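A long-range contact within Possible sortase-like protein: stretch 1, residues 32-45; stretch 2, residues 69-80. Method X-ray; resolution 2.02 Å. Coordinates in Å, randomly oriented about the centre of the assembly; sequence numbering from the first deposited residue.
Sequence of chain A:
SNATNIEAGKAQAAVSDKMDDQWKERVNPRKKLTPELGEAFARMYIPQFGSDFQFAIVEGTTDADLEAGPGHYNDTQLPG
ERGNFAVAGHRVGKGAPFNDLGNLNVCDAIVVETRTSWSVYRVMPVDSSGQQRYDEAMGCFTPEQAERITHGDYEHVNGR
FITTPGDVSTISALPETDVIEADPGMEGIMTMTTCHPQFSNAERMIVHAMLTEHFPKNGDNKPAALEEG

Stretch 1, residues 32-45: KLTPELGEAFARMY
Stretch 2 69-80: GPGHYNDTQLPG

How do the two backbones lie? Stretch 1 is loop through Glu39, with a type II turn from Glu36 to Glu39 closed by Glu39 N to Glu36 O (3.0 Å), then strand from Ala40 to Tyr45. Gly38 takes phi/psi 75/2, a positive phi that favours glycine. Stretch 2 has a short strand at Gly71 and His72, then a type I turn from Tyr73 to Thr76 closed by Thr76 N to Tyr73 O (3.0 Å). The two chains pass in opposite senses between the pairs Leu37–Asn74 and Met44–Pro70: Leu37 CA lies 8.5 Å from Asn74 CA, and Met44 CA 9.0 Å from Pro70 CA. The backbones are too far apart there for sheet pairing, and no hydrogen bond crosses between the stretches; side chains fill the gap, burying 334 Å² in all.

What do the aromatic rings do? The CA-to-CB bond of Phe41 (chi1 p, chi2 -82°) points toward stretch 2, and the ring edge meets the face of His72 (chi1 t, chi2 -122°) in an offset pair, centroids 5.7 Å apart and planes at 68°. Phe41 CZ also reaches 3.7 Å from His72 CB. The imidazole is tethered within its own stretch, His72 NE2 donating to Gln77 O at 2.8 Å.

Which apolar side chains close the gap? Leu78 (chi1 m, chi2 t) touches three residues: its CD2 lies 3.8 Å from Phe41 CE2, its CD1 3.7 Å from both Pro35 CD and the backbone Leu33 O, the last being packing and not a bond. Pro79 CD approaches the Phe41 edge, 4.2 Å from Phe41 CE2. Further along, Met44 (p, t, m) brings SD to 3.9 Å from Pro70 CG. The apolar pairs are van der Waals contacts, which shield nonpolar surface from water.

Where do polar groups enter? Leu37 CD1 rests 3.8 Å from Asn74 ND2, a packing contact at the exposed margin; chi1 is -109° for Leu37, between wells, and m for Asn74. Lys32 and Glu36 stay outside the contact; Lys32 NZ bridges to Glu36 OE1 at 3.1 Å.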

# COMPACT_ATOMS: atom_id res chain seq x y z
N LYS A 32 -10.95 15.11 5.98
CA LYS A 32 -10.16 15.63 7.10
C LYS A 32 -8.68 15.36 6.86
O LYS A 32 -8.32 14.36 6.22
CB LYS A 32 -10.60 14.99 8.41
CG LYS A 32 -12.08 14.85 8.55
CD LYS A 32 -12.45 14.21 9.89
CE LYS A 32 -13.95 14.15 10.04
NZ LYS A 32 -14.37 13.48 11.31
N LEU A 33 -7.82 16.23 7.37
CA LEU A 33 -6.37 16.05 7.21
C LEU A 33 -5.88 14.81 7.97
O LEU A 33 -5.09 14.03 7.44
CB LEU A 33 -5.63 17.30 7.70
CG LEU A 33 -4.11 17.18 7.88
CD1 LEU A 33 -3.44 16.92 6.56
CD2 LEU A 33 -3.55 18.45 8.52
N THR A 34 -6.35 14.63 9.20
CA THR A 34 -6.02 13.44 9.97
C THR A 34 -7.26 12.57 10.11
O THR A 34 -8.25 12.98 10.73
CB THR A 34 -5.47 13.78 11.36
OG1 THR A 34 -4.35 14.67 11.22
CG2 THR A 34 -5.05 12.49 12.09
N PRO A 35 -7.21 11.37 9.52
CA PRO A 35 -8.38 10.50 9.56
C PRO A 35 -8.83 10.28 11.01
O PRO A 35 -8.03 10.18 11.94
CB PRO A 35 -7.89 9.20 8.90
CG PRO A 35 -6.42 9.36 8.74
CD PRO A 35 -6.12 10.80 8.71
N GLU A 36 -10.15 10.28 11.17
CA GLU A 36 -10.76 10.00 12.44
C GLU A 36 -10.47 8.56 12.90
O GLU A 36 -10.69 7.60 12.16
CB GLU A 36 -12.26 10.24 12.33
CG GLU A 36 -12.99 10.20 13.66
CD GLU A 36 -14.49 10.42 13.50
OE1 GLU A 36 -14.96 10.61 12.36
OE2 GLU A 36 -15.21 10.40 14.52
N LEU A 37 -9.97 8.43 14.13
CA LEU A 37 -9.63 7.14 14.71
C LEU A 37 -10.75 6.11 14.62
O LEU A 37 -11.91 6.39 14.94
CB LEU A 37 -9.22 7.31 16.17
CG LEU A 37 -7.74 7.10 16.45
CD1 LEU A 37 -6.90 8.05 15.61
CD2 LEU A 37 -7.46 7.30 17.92
N GLY A 38 -10.41 4.93 14.12
CA GLY A 38 -11.37 3.84 14.06
C GLY A 38 -12.39 3.99 12.96
O GLY A 38 -13.28 3.15 12.83
N GLU A 39 -12.29 5.04 12.14
CA GLU A 39 -13.24 5.23 11.04
C GLU A 39 -12.61 4.92 9.69
O GLU A 39 -11.40 5.04 9.53
CB GLU A 39 -13.77 6.67 11.04
CG GLU A 39 -14.54 7.02 12.32
CD GLU A 39 -15.72 6.08 12.60
OE1 GLU A 39 -16.47 5.75 11.65
OE2 GLU A 39 -15.90 5.68 13.77
N ALA A 40 -13.45 4.53 8.73
CA ALA A 40 -13.02 4.27 7.36
C ALA A 40 -12.69 5.56 6.66
O ALA A 40 -13.50 6.48 6.68
CB ALA A 40 -14.09 3.52 6.59
N PHE A 41 -11.52 5.66 6.05
CA PHE A 41 -11.16 6.91 5.35
C PHE A 41 -10.67 6.61 3.94
O PHE A 41 -10.35 7.53 3.18
CB PHE A 41 -10.07 7.67 6.11
CG PHE A 41 -8.73 6.95 6.14
CD1 PHE A 41 -8.50 5.94 7.07
CD2 PHE A 41 -7.73 7.28 5.25
CE1 PHE A 41 -7.28 5.25 7.10
CE2 PHE A 41 -6.51 6.61 5.26
CZ PHE A 41 -6.29 5.60 6.20
N ALA A 42 -10.59 5.33 3.59
CA ALA A 42 -10.11 4.97 2.26
C ALA A 42 -10.62 3.61 1.83
O ALA A 42 -11.19 2.86 2.63
CB ALA A 42 -8.58 4.99 2.20
N ARG A 43 -10.42 3.31 0.56
CA ARG A 43 -10.84 2.04 0.00
C ARG A 43 -9.73 1.50 -0.88
O ARG A 43 -9.13 2.26 -1.64
CB ARG A 43 -12.13 2.21 -0.79
CG ARG A 43 -12.66 0.93 -1.34
CD ARG A 43 -13.99 1.16 -2.01
NE ARG A 43 -15.01 1.65 -1.09
CZ ARG A 43 -15.91 2.58 -1.39
NH1 ARG A 43 -15.90 3.14 -2.59
NH2 ARG A 43 -16.80 2.96 -0.49
N MET A 44 -9.46 0.20 -0.79
CA MET A 44 -8.42 -0.38 -1.66
C MET A 44 -8.96 -1.47 -2.57
O MET A 44 -9.85 -2.23 -2.19
CB MET A 44 -7.24 -0.93 -0.83
CG MET A 44 -7.57 -2.06 0.14
SD MET A 44 -6.05 -2.70 0.94
CE MET A 44 -5.27 -3.59 -0.39
N TYR A 45 -8.40 -1.52 -3.77
CA TYR A 45 -8.74 -2.50 -4.78
C TYR A 45 -7.46 -3.20 -5.27
O TYR A 45 -6.42 -2.57 -5.47
CB TYR A 45 -9.43 -1.87 -5.99
CG TYR A 45 -10.54 -0.89 -5.72
CD1 TYR A 45 -10.27 0.39 -5.24
CD2 TYR A 45 -11.85 -1.22 -6.03
CE1 TYR A 45 -11.31 1.30 -5.03
CE2 TYR A 45 -12.89 -0.31 -5.82
CZ TYR A 45 -12.61 0.94 -5.32
OH TYR A 45 -13.63 1.84 -5.12
N GLY A 69 -11.78 -5.26 7.93
CA GLY A 69 -10.85 -5.02 6.83
C GLY A 69 -9.52 -4.44 7.30
O GLY A 69 -9.24 -4.41 8.50
N PRO A 70 -8.69 -3.98 6.36
CA PRO A 70 -7.38 -3.47 6.77
C PRO A 70 -7.48 -2.22 7.64
O PRO A 70 -8.44 -1.45 7.53
CB PRO A 70 -6.69 -3.16 5.45
CG PRO A 70 -7.44 -3.94 4.42
CD PRO A 70 -8.83 -4.03 4.89
N GLY A 71 -6.49 -2.02 8.52
CA GLY A 71 -6.37 -0.79 9.29
C GLY A 71 -5.04 -0.11 8.98
O GLY A 71 -4.04 -0.79 8.75
N HIS A 72 -5.04 1.22 8.99
CA HIS A 72 -3.83 2.03 8.80
C HIS A 72 -3.03 2.14 10.10
O HIS A 72 -3.59 2.48 11.13
CB HIS A 72 -4.22 3.42 8.28
CG HIS A 72 -3.08 4.38 8.13
ND1 HIS A 72 -3.04 5.60 8.79
CD2 HIS A 72 -1.95 4.33 7.38
CE1 HIS A 72 -1.93 6.25 8.45
NE2 HIS A 72 -1.25 5.50 7.60
N TYR A 73 -1.72 1.83 10.07
CA TYR A 73 -0.84 2.14 11.19
C TYR A 73 -0.79 3.67 11.40
O TYR A 73 -0.29 4.41 10.56
CB TYR A 73 0.57 1.60 10.96
CG TYR A 73 0.72 0.08 10.97
CD1 TYR A 73 1.00 -0.60 12.15
CD2 TYR A 73 0.62 -0.65 9.81
CE1 TYR A 73 1.17 -2.00 12.16
CE2 TYR A 73 0.77 -2.05 9.80
CZ TYR A 73 1.06 -2.71 10.98
OH TYR A 73 1.22 -4.09 10.96
N ASN A 74 -1.26 4.13 12.55
CA ASN A 74 -1.45 5.55 12.85
C ASN A 74 -0.28 6.50 12.57
O ASN A 74 -0.47 7.63 12.10
CB ASN A 74 -1.82 5.70 14.32
CG ASN A 74 -3.11 5.03 14.64
OD1 ASN A 74 -3.12 3.90 15.14
ND2 ASN A 74 -4.21 5.70 14.35
N ASP A 75 0.93 6.08 12.89
CA ASP A 75 2.02 7.04 12.72
C ASP A 75 2.69 6.96 11.34
O ASP A 75 3.74 7.53 11.15
CB ASP A 75 3.05 6.84 13.84
CG ASP A 75 2.46 7.11 15.22
OD1 ASP A 75 1.68 8.08 15.35
OD2 ASP A 75 2.77 6.34 16.17
N THR A 76 2.08 6.28 10.38
CA THR A 76 2.68 6.18 9.05
C THR A 76 2.01 7.14 8.07
O THR A 76 1.02 7.78 8.41
CB THR A 76 2.60 4.74 8.52
OG1 THR A 76 1.25 4.43 8.14
CG2 THR A 76 3.09 3.76 9.60
N GLN A 77 2.53 7.23 6.85
CA GLN A 77 2.04 8.20 5.89
C GLN A 77 0.71 7.74 5.35
O GLN A 77 0.28 6.62 5.60
CB GLN A 77 3.05 8.42 4.76
CG GLN A 77 4.24 9.31 5.17
CD GLN A 77 5.19 8.65 6.21
OE1 GLN A 77 5.75 7.57 5.98
NE2 GLN A 77 5.37 9.32 7.33
N LEU A 78 0.05 8.64 4.62
CA LEU A 78 -1.29 8.41 4.11
C LEU A 78 -1.18 8.23 2.59
O LEU A 78 -0.10 8.41 2.03
CB LEU A 78 -2.20 9.59 4.51
CG LEU A 78 -2.52 9.65 6.01
CD1 LEU A 78 -3.19 11.03 6.40
CD2 LEU A 78 -3.43 8.49 6.38
N PRO A 79 -2.27 7.85 1.91
CA PRO A 79 -2.12 7.49 0.50
C PRO A 79 -1.58 8.60 -0.39
O PRO A 79 -2.05 9.73 -0.27
CB PRO A 79 -3.56 7.12 0.09
CG PRO A 79 -4.17 6.62 1.35
CD PRO A 79 -3.60 7.51 2.43
N GLY A 80 -0.63 8.29 -1.27
CA GLY A 80 -0.11 9.28 -2.20
C GLY A 80 1.07 10.07 -1.66
O GLY A 80 1.70 10.84 -2.37